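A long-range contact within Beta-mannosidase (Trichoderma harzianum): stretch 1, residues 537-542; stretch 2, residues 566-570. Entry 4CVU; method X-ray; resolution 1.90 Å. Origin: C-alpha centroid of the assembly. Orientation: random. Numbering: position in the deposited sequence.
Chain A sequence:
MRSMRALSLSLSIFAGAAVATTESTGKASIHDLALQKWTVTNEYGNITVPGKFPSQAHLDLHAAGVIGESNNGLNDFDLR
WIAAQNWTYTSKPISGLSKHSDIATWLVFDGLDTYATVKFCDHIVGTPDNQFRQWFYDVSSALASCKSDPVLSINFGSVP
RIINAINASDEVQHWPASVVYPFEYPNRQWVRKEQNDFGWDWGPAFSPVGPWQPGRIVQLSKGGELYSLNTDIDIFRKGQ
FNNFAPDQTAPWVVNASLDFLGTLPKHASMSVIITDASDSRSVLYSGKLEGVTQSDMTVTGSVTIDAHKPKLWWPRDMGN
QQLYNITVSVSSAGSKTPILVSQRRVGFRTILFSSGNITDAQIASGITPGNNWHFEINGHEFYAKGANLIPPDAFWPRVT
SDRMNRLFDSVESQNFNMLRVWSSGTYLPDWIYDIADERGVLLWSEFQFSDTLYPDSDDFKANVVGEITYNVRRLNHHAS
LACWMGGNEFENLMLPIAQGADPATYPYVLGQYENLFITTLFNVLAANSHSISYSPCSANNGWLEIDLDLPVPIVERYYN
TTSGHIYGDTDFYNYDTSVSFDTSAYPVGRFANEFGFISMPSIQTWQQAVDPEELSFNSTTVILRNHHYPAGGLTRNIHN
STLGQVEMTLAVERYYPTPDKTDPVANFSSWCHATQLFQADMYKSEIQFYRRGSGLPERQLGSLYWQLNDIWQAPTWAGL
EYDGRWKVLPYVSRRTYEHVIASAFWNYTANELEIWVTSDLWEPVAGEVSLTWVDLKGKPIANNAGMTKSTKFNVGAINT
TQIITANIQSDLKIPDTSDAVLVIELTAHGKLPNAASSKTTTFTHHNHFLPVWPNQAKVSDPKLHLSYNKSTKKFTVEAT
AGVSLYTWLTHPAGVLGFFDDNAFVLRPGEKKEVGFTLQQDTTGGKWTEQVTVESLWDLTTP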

ATOM      1  N   CYS A 537      18.716 -24.401 -30.328  1.00 39.95           N
ATOM      2  CA  CYS A 537      18.125 -23.176 -29.750  1.00 40.30           C
ATOM      3  C   CYS A 537      16.690 -22.985 -30.181  1.00 38.94           C
ATOM      4  O   CYS A 537      16.197 -23.651 -31.106  1.00 38.67           O
ATOM      5  CB  CYS A 537      18.939 -21.937 -30.089  1.00 39.13           C
ATOM      6  SG  CYS A 537      19.111 -21.698 -31.870  1.00 40.68           S
ATOM      7  N   SER A 538      16.037 -22.059 -29.493  1.00 39.48           N
ATOM      8  CA  SER A 538      14.593 -21.845 -29.585  1.00 38.38           C
ATOM      9  C   SER A 538      14.111 -21.409 -30.946  1.00 38.15           C
ATOM     10  O   SER A 538      12.938 -21.578 -31.243  1.00 36.72           O
ATOM     11  CB  SER A 538      14.172 -20.769 -28.603  1.00 39.13           C
ATOM     12  OG  SER A 538      14.784 -19.535 -28.954  1.00 40.15           O
ATOM     13  N   ALA A 539      14.983 -20.797 -31.742  1.00 37.65           N
ATOM     14  CA  ALA A 539      14.634 -20.348 -33.072  1.00 36.38           C
ATOM     15  C   ALA A 539      15.806 -20.473 -34.010  1.00 36.90           C
ATOM     16  O   ALA A 539      16.870 -19.896 -33.764  1.00 38.91           O
ATOM     17  CB  ALA A 539      14.167 -18.876 -33.036  1.00 37.68           C
ATOM     18  N   ASN A 540      15.610 -21.203 -35.096  1.00 36.69           N
ATOM     19  CA  ASN A 540      16.649 -21.394 -36.082  1.00 38.09           C
ATOM     20  C   ASN A 540      16.073 -21.863 -37.429  1.00 37.21           C
ATOM     21  O   ASN A 540      14.894 -22.136 -37.558  1.00 35.70           O
ATOM     22  CB  ASN A 540      17.774 -22.358 -35.560  1.00 37.45           C
ATOM     23  CG  ASN A 540      17.256 -23.722 -35.195  1.00 37.25           C
ATOM     24  OD1 ASN A 540      16.918 -24.502 -36.074  1.00 37.08           O
ATOM     25  ND2 ASN A 540      17.143 -24.014 -33.865  1.00 37.93           N
ATOM     26  N   ASN A 541      16.930 -21.933 -38.438  1.00 38.91           N
ATOM     27  CA  ASN A 541      16.518 -22.310 -39.787  1.00 41.18           C
ATOM     28  C   ASN A 541      16.535 -23.811 -40.080  1.00 42.47           C
ATOM     29  O   ASN A 541      16.426 -24.230 -41.247  1.00 45.90           O
ATOM     30  CB  ASN A 541      17.387 -21.567 -40.808  1.00 41.82           C
ATOM     31  CG  ASN A 541      17.085 -20.089 -40.836  1.00 41.82           C
ATOM     32  OD1 ASN A 541      15.935 -19.692 -40.765  1.00 41.99           O
ATOM     33  ND2 ASN A 541      18.106 -19.276 -40.911  1.00 43.04           N
ATOM     34  N   GLY A 542      16.622 -24.615 -39.022  1.00 42.41           N
ATOM     35  CA  GLY A 542      16.594 -26.054 -39.152  1.00 42.80           C
ATOM     36  C   GLY A 542      17.957 -26.669 -39.367  1.00 43.23           C
ATOM     37  O   GLY A 542      18.982 -25.954 -39.405  1.00 41.98           O
ATOM     38  N   ILE A 566      11.441 -21.060 -47.284  1.00 43.04           N
ATOM     39  CA  ILE A 566      11.011 -20.649 -45.930  1.00 41.13           C
ATOM     40  C   ILE A 566      11.569 -21.630 -44.895  1.00 40.45           C
ATOM     41  O   ILE A 566      11.537 -22.842 -45.114  1.00 39.49           O
ATOM     42  CB  ILE A 566       9.487 -20.625 -45.826  1.00 40.86           C
ATOM     43  CG1 ILE A 566       8.928 -19.499 -46.680  1.00 40.79           C
ATOM     44  CG2 ILE A 566       9.043 -20.433 -44.366  1.00 41.02           C
ATOM     45  CD1 ILE A 566       7.435 -19.577 -46.884  1.00 41.34           C
ATOM     46  N   TYR A 567      12.056 -21.099 -43.778  1.00 39.33           N
ATOM     47  CA  TYR A 567      12.691 -21.895 -42.769  1.00 39.38           C
ATOM     48  C   TYR A 567      12.279 -21.375 -41.406  1.00 38.99           C
ATOM     49  O   TYR A 567      12.115 -20.182 -41.210  1.00 38.63           O
ATOM     50  CB  TYR A 567      14.219 -21.778 -42.839  1.00 39.93           C
ATOM     51  CG  TYR A 567      14.802 -21.930 -44.222  1.00 40.95           C
ATOM     52  CD1 TYR A 567      14.918 -20.835 -45.074  1.00 41.74           C
ATOM     53  CD2 TYR A 567      15.194 -23.175 -44.692  1.00 41.93           C
ATOM     54  CE1 TYR A 567      15.454 -20.978 -46.358  1.00 42.50           C
ATOM     55  CE2 TYR A 567      15.734 -23.328 -45.979  1.00 42.80           C
ATOM     56  CZ  TYR A 567      15.852 -22.221 -46.799  1.00 43.47           C
ATOM     57  OH  TYR A 567      16.371 -22.352 -48.088  1.00 45.95           O
ATOM     58  N   GLY A 568      12.162 -22.270 -40.459  1.00 39.73           N
ATOM     59  CA  GLY A 568      12.151 -21.869 -39.058  1.00 38.37           C
ATOM     60  C   GLY A 568      10.874 -21.318 -38.515  1.00 38.33           C
ATOM     61  O   GLY A 568       9.926 -21.058 -39.229  1.00 39.82           O
ATOM     62  N   ASP A 569      10.869 -21.136 -37.202  1.00 37.22           N
ATOM     63  CA  ASP A 569       9.820 -20.421 -36.534  1.00 37.85           C
ATOM     64  C   ASP A 569      10.065 -18.903 -36.584  1.00 39.93           C
ATOM     65  O   ASP A 569      11.148 -18.462 -36.960  1.00 41.29           O
ATOM     66  CB  ASP A 569       9.655 -20.915 -35.082  1.00 35.81           C
ATOM     67  CG  ASP A 569      10.919 -20.825 -34.251  1.00 36.09           C
ATOM     68  OD1 ASP A 569      12.014 -20.562 -34.817  1.00 34.20           O
ATOM     69  OD2 ASP A 569      10.805 -21.015 -32.972  1.00 32.67           O
ATOM     70  N   THR A 570       9.038 -18.118 -36.237  1.00 39.07           N
ATOM     71  CA  THR A 570       9.102 -16.655 -36.303  1.00 39.52           C
ATOM     72  C   THR A 570       8.879 -15.975 -34.933  1.00 41.22           C
ATOM     73  O   THR A 570       8.181 -16.510 -34.085  1.00 39.05           O
ATOM     74  CB  THR A 570       8.060 -16.098 -37.268  1.00 38.21           C
ATOM     75  OG1 THR A 570       6.754 -16.562 -36.902  1.00 37.62           O
ATOM     76  CG2 THR A 570       8.371 -16.514 -38.719  1.00 38.78           C
TER

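Two segments of the beta-mannosidase chain pass each other here, running in nearly opposite directions, with 163° between their end-to-end vectors. The contact is small. It buries 249 Å², counting both sides, and no hydrogen bond crosses it. Asn541, Asp569 and Tyr567 cover the most surface.

Asn541 lies beside Gly568, with their CA atoms 4.4 Å apart. Its CA-to-CB bond points sideways, and chi1 is in the m well. Atom OD1 of Asn541 sits 3.4 Å from CB of Tyr567, a van der Waals contact with a carbon atom. ND2 of Asn541 is hydrogen-bonded elsewhere in the structure. The backbone O of Asn541 approaches the Tyr567 ring obliquely. This oxygen is buried by the contact and has no polar partner in the model.

Tyr567 directs its CA-to-CB bond toward the other stretch, but the end of the side chain leads away. Its CB thus meets Asn541, while OH finds a hydrogen bond elsewhere in the structure.

Asp569 reaches across at the other end of the contact. Its CA-to-CB bond points sideways, and its carboxylate comes nearer to the first stretch. OD1 of Asp569 packs against Ala539, 3.2 Å from CA and 3.3 Å from CB of that residue. OD1 of Asp569 remains 3.7 Å from N of Asn540 and has no polar partner in the model. OD2 of Asp569 lies 2.8 Å from the backbone O of Ser538. That is close, but the pair is modelled as two acceptors and is not a hydrogen bond.

Between these ends, the backbones meet at Gly568. The O atom of Asn540 is 3.1 Å from CA of Gly568. An ideal CB on Gly568 would fall 2.5 Å from O of Asn540, which is a clash. The lack of a side chain thus permits the close approach. The positive phi of Gly568, 79°, also favours glycine.

Asn540 turns its CA-to-CB bond away from the second stretch and ties its own stretch together. OD1 of Asn540 accepts a hydrogen bond from N of Gly542 at 3.0 Å. ND2 of Asn540 gives a weak one to SG of Cys537 at 3.6 Å. The two bonds run from Asn540 to residues before and after it in the sequence. The side chain of Asn540 thus links parts of its own stretch, while its backbone O meets CA of Gly568 in the other stretch.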